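Local coordinates for probable aminotransferase (Pseudomonas aeruginosa, PDB 5YKR), which is a probable aminotransferase of the class-III family, which depends on pyridoxal phosphate as its cofactor, at residues A[226-231]-A[235-240]; A[240-245]-A[269-274]; A[260-265]-A[426-431]; A[376-381]-A[387-392]. All coordinates share one frame; numbering follows the deposited sequence.

Interaction 1 of 4, residues A[226-231]-A[235-240]; sequences EPFMTN and VPPAEG
Met229 and Val235 face each other as a single antiparallel hydrogen-bonded pair. Met229 N donates to Val235 O (3.0 Å), and Val235 N returns a straighter bond to Met229 O (2.9 Å, 160° at the hydrogen). Their side chains run side by side in one direction, with Met229 CB 3.8 Å from Val235 CB. Next to this pair the phenyl ring of Phe228 lies against two prolines. Its CG stands anti to the backbone N (chi1 -174°), which brings the ring back over the other segment. Pro236 CA sits over one ring face, 3.8 Å from the centroid and 14° from the normal, a CH-pi contact; Val235 O lies above the same face nearer the rim. Pro237 CD approaches Phe228 CD2 obliquely at 3.4 Å, while its CG touches Pro227 O. Behind this first shell, Glu226 ties back to Thr230 within its own segment. Its OE1 accepts Thr230 N from above the carboxylate plane, and its OE2 takes Thr230 OG1 at 2.6 Å through the syn lone pair, so the carboxylate spans both groups of one residue. Further out, Tyr271 packs on Pro227, Phe228 and Pro237, and Asn206 holds both Pro236 O and Ala238 N. Asn231 OD1 makes a weak hydrogen bond to O3 of the PLP-bearing lysine at position 286. The whole is a loop pinched by one antiparallel beta bridge, connecting strand 220-225 of the large mixed sheet to helix 241-251 and reaching the cofactor site of a class-III aminotransferase.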
loop_
_atom_site.group_PDB
_atom_site.type_symbol
_atom_site.label_atom_id
_atom_site.label_comp_id
_atom_site.label_asym_id
_atom_site.label_seq_id
_atom_site.Cartn_x
_atom_site.Cartn_y
_atom_site.Cartn_z
ATOM N N GLU A 226 -5.366 3.086 -18.658
ATOM C CA GLU A 226 -4.346 2.264 -19.308
ATOM C C GLU A 226 -4.243 2.734 -20.760
ATOM O O GLU A 226 -5.229 3.186 -21.353
ATOM C CB GLU A 226 -4.706 0.797 -19.283
ATOM C CG GLU A 226 -4.748 0.166 -17.899
ATOM C CD GLU A 226 -4.961 -1.323 -18.050
ATOM O OE1 GLU A 226 -6.163 -1.755 -18.183
ATOM O OE2 GLU A 226 -3.964 -2.079 -18.093
ATOM N N PRO A 227 -3.069 2.583 -21.382
ATOM C CA PRO A 227 -2.979 2.917 -22.816
ATOM C C PRO A 227 -3.594 1.878 -23.748
ATOM O O PRO A 227 -3.801 2.137 -24.938
ATOM C CB PRO A 227 -1.466 3.068 -23.019
ATOM C CG PRO A 227 -0.859 2.118 -22.032
ATOM C CD PRO A 227 -1.770 2.115 -20.835
ATOM N N PHE A 228 -3.857 0.705 -23.178
ATOM C CA PHE A 228 -4.418 -0.457 -23.874
ATOM C C PHE A 228 -5.105 -1.191 -22.731
ATOM O O PHE A 228 -4.438 -1.483 -21.731
ATOM C CB PHE A 228 -3.223 -1.190 -24.508
ATOM C CG PHE A 228 -3.556 -2.346 -25.401
ATOM C CD1 PHE A 228 -4.159 -3.493 -24.939
ATOM C CD2 PHE A 228 -3.113 -2.310 -26.718
ATOM C CE1 PHE A 228 -4.411 -4.547 -25.801
ATOM C CE2 PHE A 228 -3.364 -3.336 -27.594
ATOM C CZ PHE A 228 -4.003 -4.457 -27.120
ATOM N N MET A 229 -6.439 -1.343 -22.777
ATOM C CA MET A 229 -7.110 -1.871 -21.588
ATOM C C MET A 229 -6.787 -3.355 -21.435
ATOM O O MET A 229 -6.758 -4.097 -22.429
ATOM C CB MET A 229 -8.623 -1.641 -21.628
ATOM C CG MET A 229 -8.991 -0.210 -21.881
ATOM S SD MET A 229 -10.789 0.118 -21.864
ATOM C CE MET A 229 -11.207 -0.156 -20.134
ATOM N N THR A 230 -6.570 -3.799 -20.211
ATOM C CA THR A 230 -6.182 -5.183 -19.931
ATOM C C THR A 230 -6.987 -5.856 -18.863
ATOM O O THR A 230 -6.745 -7.016 -18.551
ATOM C CB THR A 230 -4.698 -5.286 -19.518
ATOM O OG1 THR A 230 -4.510 -4.644 -18.256
ATOM C CG2 THR A 230 -3.788 -4.672 -20.590
ATOM N N ASN A 231 -7.985 -5.164 -18.320
ATOM C CA ASN A 231 -8.722 -5.675 -17.173
ATOM C C ASN A 231 -10.195 -5.960 -17.456
ATOM O O ASN A 231 -11.012 -5.994 -16.536
ATOM C CB ASN A 231 -8.492 -4.743 -15.989
ATOM C CG ASN A 231 -7.065 -4.784 -15.458
ATOM O OD1 ASN A 231 -6.319 -3.727 -15.385
ATOM N ND2 ASN A 231 -6.703 -5.938 -15.015
ATOM N N VAL A 235 -8.565 -4.507 -24.684
ATOM C CA VAL A 235 -9.211 -3.541 -25.574
ATOM C C VAL A 235 -8.135 -2.653 -26.178
ATOM O O VAL A 235 -7.588 -1.733 -25.515
ATOM C CB VAL A 235 -10.280 -2.674 -24.862
ATOM C CG1 VAL A 235 -11.002 -1.826 -25.915
ATOM C CG2 VAL A 235 -11.233 -3.542 -24.031
ATOM N N PRO A 236 -7.776 -2.919 -27.433
ATOM C CA PRO A 236 -6.786 -2.050 -28.043
ATOM C C PRO A 236 -7.292 -0.647 -28.322
ATOM O O PRO A 236 -8.494 -0.459 -28.588
ATOM C CB PRO A 236 -6.525 -2.742 -29.411
ATOM C CG PRO A 236 -7.068 -4.098 -29.281
ATOM C CD PRO A 236 -8.189 -4.015 -28.314
ATOM N N PRO A 237 -6.432 0.356 -28.260
ATOM C CA PRO A 237 -6.799 1.688 -28.719
ATOM C C PRO A 237 -7.003 1.679 -30.244
ATOM O O PRO A 237 -6.261 1.027 -30.979
ATOM C CB PRO A 237 -5.603 2.537 -28.276
ATOM C CG PRO A 237 -4.446 1.605 -28.342
ATOM C CD PRO A 237 -4.981 0.252 -27.961
ATOM N N ALA A 238 -8.053 2.361 -30.689
ATOM C CA ALA A 238 -8.343 2.502 -32.086
ATOM C C ALA A 238 -7.295 3.364 -32.764
ATOM O O ALA A 238 -6.596 4.155 -32.130
ATOM C CB ALA A 238 -9.710 3.151 -32.278
ATOM N N GLU A 239 -7.194 3.213 -34.082
ATOM C CA GLU A 239 -6.355 4.110 -34.869
ATOM C C GLU A 239 -6.745 5.558 -34.571
ATOM O O GLU A 239 -7.937 5.937 -34.638
ATOM C CB GLU A 239 -6.516 3.784 -36.360
ATOM C CG GLU A 239 -5.675 4.645 -37.250
ATOM C CD GLU A 239 -4.195 4.417 -37.068
ATOM O OE1 GLU A 239 -3.782 3.308 -36.643
ATOM O OE2 GLU A 239 -3.446 5.363 -37.384
ATOM N N GLY A 240 -5.765 6.371 -34.264
ATOM C CA GLY A 240 -6.012 7.794 -33.965
ATOM C C GLY A 240 -6.444 8.110 -32.537
ATOM O O GLY A 240 -6.530 9.284 -32.165
#

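Interaction 2 of 4, residues A[240-245]-A[269-274]; sequences GFHAGL and AGYSGA
His242 and Tyr271 are the two residues that touch here, and the contact is purely aromatic. Tyr271 CE1 lies 4.0 Å from His242 CD2 and also 4.0 Å from His242 NE2, so this ring carbon lies equally far from both ends of the CD2-NE2 bond. The phenol oxygen comes close too, with Tyr271 OH 4.1 Å from His242 CD2. The rings meet obliquely, their planes turned 43° apart and their centroids 5.7 Å from each other. In Tyr271 a chi1 of -175° swings the ring out from its helix toward the histidine. The contact thus joins the first turns of helices 241-251 and 270-275, which lie on either side of strand 255-259 in chain order, within the large PLP-binding domain of this aminotransferase fold. Gly240 is the N-cap of the first helix, and its O accepts Gly244 N at 3.1 Å; in the second, Gly273 N bonds Ala269 O. Among polar contacts, His242 NE2 is hydrogen-bonded to Pro227 O, which fixes the turn of the imidazole. Glu260 grips the start of the other helix, its OE1 taking Tyr271 N and its OE2 Ser272 N, where a carboxylate would probably be favoured by the helix dipole. His275 stacks on the Tyr271 ring; Leu277 packs against His242.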
loop_
_atom_site.group_PDB
_atom_site.type_symbol
_atom_site.label_atom_id
_atom_site.label_comp_id
_atom_site.label_asym_id
_atom_site.label_seq_id
_atom_site.Cartn_x
_atom_site.Cartn_y
_atom_site.Cartn_z
ATOM N N GLY A 240 -5.765 6.371 -34.264
ATOM C CA GLY A 240 -6.012 7.794 -33.965
ATOM C C GLY A 240 -6.444 8.110 -32.537
ATOM O O GLY A 240 -6.530 9.284 -32.165
ATOM N N PHE A 241 -6.730 7.090 -31.723
ATOM C CA PHE A 241 -7.306 7.377 -30.379
ATOM C C PHE A 241 -6.318 8.104 -29.481
ATOM O O PHE A 241 -6.622 9.139 -28.883
ATOM C CB PHE A 241 -7.821 6.118 -29.698
ATOM C CG PHE A 241 -8.327 6.368 -28.308
ATOM C CD1 PHE A 241 -9.489 7.066 -28.114
ATOM C CD2 PHE A 241 -7.623 5.929 -27.192
ATOM C CE1 PHE A 241 -9.952 7.345 -26.834
ATOM C CE2 PHE A 241 -8.086 6.197 -25.915
ATOM C CZ PHE A 241 -9.266 6.910 -25.738
ATOM N N HIS A 242 -5.098 7.572 -29.401
ATOM C CA HIS A 242 -4.098 8.252 -28.560
ATOM C C HIS A 242 -3.784 9.688 -28.974
ATOM O O HIS A 242 -3.617 10.546 -28.130
ATOM C CB HIS A 242 -2.827 7.395 -28.385
ATOM C CG HIS A 242 -2.962 6.421 -27.272
ATOM N ND1 HIS A 242 -3.179 6.837 -25.962
ATOM C CD2 HIS A 242 -3.083 5.067 -27.273
ATOM C CE1 HIS A 242 -3.368 5.767 -25.203
ATOM N NE2 HIS A 242 -3.314 4.684 -25.964
ATOM N N ALA A 243 -3.727 9.935 -30.281
ATOM C CA ALA A 243 -3.495 11.277 -30.752
ATOM C C ALA A 243 -4.638 12.198 -30.335
ATOM O O ALA A 243 -4.400 13.296 -29.868
ATOM C CB ALA A 243 -3.323 11.280 -32.256
ATOM N N GLY A 244 -5.870 11.710 -30.435
ATOM C CA GLY A 244 -7.049 12.487 -30.030
ATOM C C GLY A 244 -7.130 12.710 -28.540
ATOM O O GLY A 244 -7.456 13.779 -28.060
ATOM N N LEU A 245 -6.829 11.652 -27.785
ATOM C CA LEU A 245 -6.783 11.728 -26.341
ATOM C C LEU A 245 -5.776 12.780 -25.895
ATOM O O LEU A 245 -6.040 13.580 -24.990
ATOM C CB LEU A 245 -6.470 10.337 -25.770
ATOM C CG LEU A 245 -6.182 10.254 -24.248
ATOM C CD1 LEU A 245 -7.383 10.722 -23.440
ATOM C CD2 LEU A 245 -5.844 8.807 -23.919
ATOM N N ALA A 269 10.176 0.266 -21.854
ATOM C CA ALA A 269 9.695 1.619 -21.628
ATOM C C ALA A 269 8.177 1.664 -21.703
ATOM O O ALA A 269 7.595 2.738 -21.873
ATOM C CB ALA A 269 10.339 2.573 -22.623
ATOM N N GLY A 270 7.535 0.507 -21.576
ATOM C CA GLY A 270 6.094 0.447 -21.631
ATOM C C GLY A 270 5.511 0.688 -23.036
ATOM O O GLY A 270 6.214 0.855 -24.032
ATOM N N TYR A 271 4.194 0.644 -23.086
ATOM C CA TYR A 271 3.462 1.010 -24.288
ATOM C C TYR A 271 3.818 2.433 -24.708
ATOM O O TYR A 271 3.997 2.727 -25.907
ATOM C CB TYR A 271 1.937 0.862 -24.055
ATOM C CG TYR A 271 1.090 1.099 -25.286
ATOM C CD1 TYR A 271 0.792 2.373 -25.724
ATOM C CD2 TYR A 271 0.646 0.018 -26.060
ATOM C CE1 TYR A 271 0.009 2.581 -26.862
ATOM C CE2 TYR A 271 -0.121 0.223 -27.211
ATOM C CZ TYR A 271 -0.411 1.526 -27.614
ATOM O OH TYR A 271 -1.137 1.827 -28.744
ATOM N N SER A 272 3.917 3.329 -23.707
ATOM C CA SER A 272 4.185 4.745 -23.974
ATOM C C SER A 272 5.487 4.920 -24.719
ATOM O O SER A 272 5.565 5.679 -25.674
ATOM C CB SER A 272 4.195 5.559 -22.687
ATOM O OG SER A 272 2.914 5.605 -22.052
ATOM N N GLY A 273 6.529 4.210 -24.292
ATOM C CA GLY A 273 7.817 4.293 -24.987
ATOM C C GLY A 273 7.793 3.639 -26.365
ATOM O O GLY A 273 8.392 4.184 -27.300
ATOM N N ALA A 274 7.067 2.540 -26.498
ATOM C CA ALA A 274 7.027 1.803 -27.760
ATOM C C ALA A 274 6.224 2.558 -28.845
ATOM O O ALA A 274 6.531 2.380 -30.013
ATOM C CB ALA A 274 6.436 0.434 -27.538
#

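Interaction 3 of 4, residues A[260-265]-A[426-431]; sequences ETHTIS and PFHNMA
His262 and His428 bury nearly equal areas and make the whole contact, their side chains advancing from opposite directions. The edge of His262 is turned toward the face of His428 in an offset edge-to-face arrangement: the planes stand at 81° and the centroids are 5.6 Å apart. Touching is confined to the ends of the rings, with His262 CE1 4.0 Å from His428 CE1 and 4.1 Å from His428 NE2. In His262, CG lies anti to the carbonyl carbon (chi1 -74°), directing the imidazole toward the segment 426-431. Its ND1 is hydrogen-bonded to Thr230 OG1, which fixes how the ring is rotated. His428 NE2 has a weak hydrogen bond with Asn231 ND2, and the same asparagine packs on His262. The contact joins the loop after strand 255-259 of the large mixed sheet to the approach to strand 430-432 of the three-stranded sheet, beside the cofactor site that Asn231 also reaches. Around the rings Arg385 lies against His262, and Glu387 and Asp84 against His428. His262 ND1 and His428 NE2 are 4.8 Å apart and do not bond to each other. The pair thus meets through a carbon edge, CE1 of His262, while these nitrogens are held by partners in 226-231.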
loop_
_atom_site.group_PDB
_atom_site.type_symbol
_atom_site.label_atom_id
_atom_site.label_comp_id
_atom_site.label_asym_id
_atom_site.label_seq_id
_atom_site.Cartn_x
_atom_site.Cartn_y
_atom_site.Cartn_z
ATOM N N GLU A 260 0.541 1.981 -16.554
ATOM C CA GLU A 260 1.241 0.938 -17.283
ATOM C C GLU A 260 1.494 -0.294 -16.439
ATOM O O GLU A 260 2.328 -1.153 -16.766
ATOM C CB GLU A 260 2.557 1.458 -17.860
ATOM C CG GLU A 260 2.278 2.521 -18.934
ATOM C CD GLU A 260 2.813 2.121 -20.311
ATOM O OE1 GLU A 260 2.825 0.903 -20.667
ATOM O OE2 GLU A 260 3.179 3.040 -21.098
ATOM N N THR A 261 0.745 -0.409 -15.341
ATOM C CA THR A 261 0.962 -1.544 -14.421
ATOM C C THR A 261 0.917 -2.925 -15.117
ATOM O O THR A 261 1.611 -3.855 -14.710
ATOM C CB THR A 261 0.019 -1.402 -13.225
ATOM O OG1 THR A 261 0.338 -0.193 -12.517
ATOM C CG2 THR A 261 0.115 -2.568 -12.275
ATOM N N HIS A 262 0.033 -3.069 -16.115
ATOM C CA HIS A 262 0.025 -4.229 -17.014
ATOM C C HIS A 262 0.704 -3.997 -18.340
ATOM O O HIS A 262 1.371 -4.917 -18.849
ATOM C CB HIS A 262 -1.366 -4.771 -17.246
ATOM C CG HIS A 262 -1.943 -5.533 -16.109
ATOM N ND1 HIS A 262 -3.295 -5.819 -16.029
ATOM C CD2 HIS A 262 -1.355 -6.198 -15.085
ATOM C CE1 HIS A 262 -3.517 -6.568 -14.960
ATOM N NE2 HIS A 262 -2.362 -6.815 -14.361
ATOM N N THR A 263 0.514 -2.842 -18.962
ATOM C CA THR A 263 1.025 -2.596 -20.310
ATOM C C THR A 263 2.550 -2.452 -20.364
ATOM O O THR A 263 3.096 -2.393 -21.470
ATOM C CB THR A 263 0.319 -1.446 -20.986
ATOM O OG1 THR A 263 0.501 -0.269 -20.194
ATOM C CG2 THR A 263 -1.189 -1.749 -21.158
ATOM N N ILE A 264 3.207 -2.495 -19.191
ATOM C CA ILE A 264 4.656 -2.684 -19.147
ATOM C C ILE A 264 5.077 -3.991 -19.850
ATOM O O ILE A 264 6.251 -4.164 -20.229
ATOM C CB ILE A 264 5.145 -2.599 -17.687
ATOM C CG1 ILE A 264 6.672 -2.497 -17.568
ATOM C CG2 ILE A 264 4.610 -3.773 -16.879
ATOM C CD1 ILE A 264 7.284 -1.293 -18.286
ATOM N N SER A 265 4.129 -4.899 -20.113
ATOM C CA SER A 265 4.389 -6.030 -20.991
ATOM C C SER A 265 4.832 -5.658 -22.407
ATOM O O SER A 265 5.414 -6.513 -23.101
ATOM C CB SER A 265 3.176 -6.960 -21.038
ATOM O OG SER A 265 2.102 -6.344 -21.722
ATOM N N PRO A 426 -6.309 -16.432 -12.133
ATOM C CA PRO A 426 -7.738 -16.726 -12.195
ATOM C C PRO A 426 -8.558 -15.570 -12.628
ATOM O O PRO A 426 -9.721 -15.757 -12.951
ATOM C CB PRO A 426 -8.085 -17.144 -10.777
ATOM C CG PRO A 426 -7.039 -16.594 -9.937
ATOM C CD PRO A 426 -5.783 -16.534 -10.770
ATOM N N PHE A 427 -7.985 -14.376 -12.673
ATOM C CA PHE A 427 -8.784 -13.144 -12.902
ATOM C C PHE A 427 -8.881 -12.728 -14.333
ATOM O O PHE A 427 -9.521 -11.745 -14.647
ATOM C CB PHE A 427 -8.218 -11.971 -12.082
ATOM C CG PHE A 427 -7.844 -12.349 -10.688
ATOM C CD1 PHE A 427 -8.770 -12.849 -9.821
ATOM C CD2 PHE A 427 -6.536 -12.230 -10.248
ATOM C CE1 PHE A 427 -8.394 -13.253 -8.522
ATOM C CE2 PHE A 427 -6.172 -12.590 -8.997
ATOM C CZ PHE A 427 -7.079 -13.144 -8.129
ATOM N N HIS A 428 -8.191 -13.463 -15.220
ATOM C CA HIS A 428 -8.104 -13.067 -16.634
ATOM C C HIS A 428 -8.115 -14.354 -17.464
ATOM O O HIS A 428 -7.909 -15.419 -16.927
ATOM C CB HIS A 428 -6.794 -12.254 -16.909
ATOM C CG HIS A 428 -6.640 -11.008 -16.078
ATOM N ND1 HIS A 428 -5.877 -10.888 -14.927
ATOM C CD2 HIS A 428 -7.260 -9.824 -16.233
ATOM C CE1 HIS A 428 -6.038 -9.657 -14.437
ATOM N NE2 HIS A 428 -6.839 -8.984 -15.234
ATOM N N ASN A 429 -8.189 -14.244 -18.781
ATOM C CA ASN A 429 -7.919 -15.362 -19.690
ATOM C C ASN A 429 -6.578 -15.116 -20.364
ATOM O O ASN A 429 -6.438 -15.188 -21.608
ATOM C CB ASN A 429 -9.044 -15.494 -20.723
ATOM C CG ASN A 429 -10.358 -15.818 -20.067
ATOM O OD1 ASN A 429 -10.492 -16.909 -19.469
ATOM N ND2 ASN A 429 -11.345 -14.869 -20.137
ATOM N N MET A 430 -5.576 -14.780 -19.534
ATOM C CA MET A 430 -4.285 -14.313 -20.034
ATOM C C MET A 430 -3.181 -15.307 -19.652
ATOM O O MET A 430 -3.307 -16.082 -18.737
ATOM C CB MET A 430 -3.910 -12.883 -19.513
ATOM C CG MET A 430 -3.371 -12.802 -18.085
ATOM S SD MET A 430 -1.572 -12.863 -18.053
ATOM C CE MET A 430 -1.263 -12.670 -16.299
ATOM N N ALA A 431 -2.079 -15.225 -20.403
ATOM C CA ALA A 431 -0.817 -15.887 -20.069
ATOM C C ALA A 431 0.278 -14.852 -20.277
ATOM O O ALA A 431 0.250 -14.051 -21.232
ATOM C CB ALA A 431 -0.563 -17.068 -21.006
#

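Interaction 4 of 4, residues A[376-381]-A[387-392]; sequences PWHVTR and EYLFMT
Trp377 lies alongside Phe390, and its side chain can be followed outward. CB sits 3.4 Å from Leu389 O; CG and CD1 pass Phe390 CA, which stands over the face of the five-membered ring, a CH-pi contact 4.0 Å from the centroid. NE1 runs beside Phe390 CB and spends its hydrogen bond on Phe5 O. Phe390 CD1 sits over the centre of the indole face, 3.5 Å from Trp377 CE2. At the far rim CH2 and CZ3 reach Phe390 CE1, and CE3 brushes Tyr388 CD1. The six-membered ring of Trp377 and the Phe390 ring are oblique, their planes 41° apart, but the two side chains point the same way. Phe390 is the centre of an inverse gamma turn, which bends the chain just past the strand. Beyond it Met391 O receives a nearly straight bond (174°) from His378 ND1 at 2.8 Å; the oxygen lies in the imidazole plane, while the nitrogen stands above the carbonyl plane. In His378 a chi1 of 69°, with CG between the backbone N and the carbonyl carbon, swings the ring toward Met391. The backbones pair as an antiparallel hairpin: His378 with Leu389 and Thr380 with Glu387 are hydrogen-bonded pairs, Val379 with Tyr388 a non-hydrogen-bonded one. Thr380 N meets Glu387 O at 2.9 Å. The Val379 and Tyr388 side chains share one sheet face. Helix 349-372 packs on Trp377 and Val379, helix 407-418 on Trp377, Tyr388 and Phe390, and strand 430-432 adjoins 385-389 as the third strand.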
loop_
_atom_site.group_PDB
_atom_site.type_symbol
_atom_site.label_atom_id
_atom_site.label_comp_id
_atom_site.label_asym_id
_atom_site.label_seq_id
_atom_site.Cartn_x
_atom_site.Cartn_y
_atom_site.Cartn_z
ATOM N N PRO A 376 -16.246 -18.698 -31.811
ATOM C CA PRO A 376 -16.477 -17.271 -32.006
ATOM C C PRO A 376 -15.721 -16.459 -30.960
ATOM O O PRO A 376 -16.294 -15.648 -30.228
ATOM C CB PRO A 376 -18.006 -17.164 -31.809
ATOM C CG PRO A 376 -18.327 -18.219 -30.792
ATOM C CD PRO A 376 -17.391 -19.344 -31.117
ATOM N N TRP A 377 -14.416 -16.700 -30.895
ATOM C CA TRP A 377 -13.525 -16.100 -29.903
ATOM C C TRP A 377 -12.336 -15.485 -30.661
ATOM O O TRP A 377 -12.114 -15.769 -31.845
ATOM C CB TRP A 377 -12.944 -17.167 -28.974
ATOM C CG TRP A 377 -13.884 -17.986 -28.117
ATOM C CD1 TRP A 377 -15.247 -18.029 -28.172
ATOM C CD2 TRP A 377 -13.510 -18.913 -27.101
ATOM N NE1 TRP A 377 -15.731 -18.892 -27.236
ATOM C CE2 TRP A 377 -14.681 -19.458 -26.569
ATOM C CE3 TRP A 377 -12.282 -19.300 -26.545
ATOM C CZ2 TRP A 377 -14.666 -20.371 -25.527
ATOM C CZ3 TRP A 377 -12.276 -20.195 -25.522
ATOM C CH2 TRP A 377 -13.465 -20.738 -25.027
ATOM N N HIS A 378 -11.547 -14.653 -29.960
ATOM C CA HIS A 378 -10.316 -14.135 -30.579
ATOM C C HIS A 378 -9.255 -14.000 -29.504
ATOM O O HIS A 378 -9.576 -13.994 -28.312
ATOM C CB HIS A 378 -10.507 -12.790 -31.306
ATOM C CG HIS A 378 -10.765 -11.647 -30.389
ATOM N ND1 HIS A 378 -11.991 -11.415 -29.813
ATOM C CD2 HIS A 378 -9.912 -10.736 -29.878
ATOM C CE1 HIS A 378 -11.875 -10.390 -28.975
ATOM N NE2 HIS A 378 -10.625 -9.946 -29.016
ATOM N N VAL A 379 -8.025 -13.868 -29.959
ATOM C CA VAL A 379 -6.885 -13.673 -29.089
ATOM C C VAL A 379 -6.095 -12.454 -29.500
ATOM O O VAL A 379 -5.945 -12.158 -30.685
ATOM C CB VAL A 379 -6.000 -14.961 -29.016
ATOM C CG1 VAL A 379 -5.301 -15.324 -30.351
ATOM C CG2 VAL A 379 -4.944 -14.867 -27.932
ATOM N N THR A 380 -5.563 -11.768 -28.463
ATOM C CA THR A 380 -4.781 -10.539 -28.605
ATOM C C THR A 380 -3.478 -10.640 -27.813
ATOM O O THR A 380 -3.445 -11.268 -26.776
ATOM C CB THR A 380 -5.602 -9.337 -28.103
ATOM O OG1 THR A 380 -6.809 -9.260 -28.882
ATOM C CG2 THR A 380 -4.865 -8.025 -28.228
ATOM N N ARG A 381 -2.410 -10.003 -28.306
ATOM C CA ARG A 381 -1.116 -9.965 -27.602
ATOM C C ARG A 381 -0.621 -8.520 -27.521
ATOM O O ARG A 381 -0.711 -7.739 -28.484
ATOM C CB ARG A 381 -0.083 -10.844 -28.318
ATOM C CG ARG A 381 1.305 -10.788 -27.667
ATOM C CD ARG A 381 2.256 -11.802 -28.241
ATOM N NE ARG A 381 2.674 -11.436 -29.590
ATOM C CZ ARG A 381 3.705 -10.662 -29.881
ATOM N NH1 ARG A 381 4.464 -10.116 -28.909
ATOM N NH2 ARG A 381 4.004 -10.438 -31.163
ATOM N N GLU A 387 -4.053 -12.623 -24.311
ATOM C CA GLU A 387 -5.373 -12.917 -23.718
ATOM C C GLU A 387 -6.401 -13.128 -24.804
ATOM O O GLU A 387 -6.445 -12.370 -25.768
ATOM C CB GLU A 387 -5.788 -11.759 -22.796
ATOM C CG GLU A 387 -7.127 -11.944 -22.091
ATOM C CD GLU A 387 -7.243 -11.196 -20.769
ATOM O OE1 GLU A 387 -6.376 -10.311 -20.509
ATOM O OE2 GLU A 387 -8.238 -11.456 -20.018
ATOM N N TYR A 388 -7.279 -14.098 -24.555
ATOM C CA TYR A 388 -8.416 -14.321 -25.428
ATOM C C TYR A 388 -9.749 -13.859 -24.764
ATOM O O TYR A 388 -9.831 -13.640 -23.530
ATOM C CB TYR A 388 -8.492 -15.751 -25.922
ATOM C CG TYR A 388 -8.363 -16.806 -24.867
ATOM C CD1 TYR A 388 -9.506 -17.332 -24.214
ATOM C CD2 TYR A 388 -7.122 -17.326 -24.522
ATOM C CE1 TYR A 388 -9.376 -18.289 -23.231
ATOM C CE2 TYR A 388 -7.004 -18.320 -23.561
ATOM C CZ TYR A 388 -8.135 -18.817 -22.958
ATOM O OH TYR A 388 -8.085 -19.769 -21.991
ATOM N N LEU A 389 -10.743 -13.637 -25.606
ATOM C CA LEU A 389 -12.056 -13.149 -25.201
ATOM C C LEU A 389 -13.079 -13.922 -26.013
ATOM O O LEU A 389 -12.832 -14.274 -27.188
ATOM C CB LEU A 389 -12.199 -11.652 -25.535
ATOM C CG LEU A 389 -12.008 -10.557 -24.505
ATOM C CD1 LEU A 389 -12.108 -9.201 -25.177
ATOM C CD2 LEU A 389 -12.943 -10.710 -23.287
ATOM N N PHE A 390 -14.266 -14.124 -25.421
ATOM C CA PHE A 390 -15.295 -14.969 -26.056
ATOM C C PHE A 390 -16.204 -14.143 -26.980
ATOM O O PHE A 390 -17.427 -14.131 -26.829
ATOM C CB PHE A 390 -16.123 -15.718 -25.009
ATOM C CG PHE A 390 -15.331 -16.401 -23.919
ATOM C CD1 PHE A 390 -14.106 -17.022 -24.175
ATOM C CD2 PHE A 390 -15.831 -16.453 -22.636
ATOM C CE1 PHE A 390 -13.403 -17.643 -23.151
ATOM C CE2 PHE A 390 -15.156 -17.097 -21.608
ATOM C CZ PHE A 390 -13.931 -17.677 -21.868
ATOM N N MET A 391 -15.586 -13.466 -27.940
ATOM C CA MET A 391 -16.315 -12.781 -28.997
ATOM C C MET A 391 -15.465 -12.820 -30.279
ATOM O O MET A 391 -14.228 -12.996 -30.249
ATOM C CB MET A 391 -16.631 -11.338 -28.573
ATOM C CG MET A 391 -15.409 -10.471 -28.248
ATOM S SD MET A 391 -15.747 -8.868 -27.517
ATOM C CE MET A 391 -16.481 -8.005 -28.923
ATOM N N THR A 392 -16.138 -12.687 -31.410
ATOM C CA THR A 392 -15.460 -12.913 -32.688
ATOM C C THR A 392 -14.355 -11.889 -33.037
ATOM O O THR A 392 -13.339 -12.235 -33.624
ATOM C CB THR A 392 -16.498 -12.984 -33.829
ATOM O OG1 THR A 392 -17.278 -14.147 -33.609
ATOM C CG2 THR A 392 -15.854 -13.125 -35.133
#

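From the N terminus, interaction 1 comes first, closing a tight loop between strand 220-225 and helix 241-251. Interaction 2 follows in series, sharing Gly240, and brings the start of that helix to helix 270-275. Interaction 3 opens at 260-265, inside the loop of interaction 2, and closes far along the chain at 426-431, so the two cross. Interaction 4, the hairpin 376-381 with 387-392, is nested within the long loop of interaction 3; strands 385-389 and 430-432 are neighbours in one sheet. Interaction 1 touches all the others, linking the large mixed sheet's loops to the three-stranded sheet, whereas interactions 2 and 4 stay about 8 Å apart at their nearest atoms.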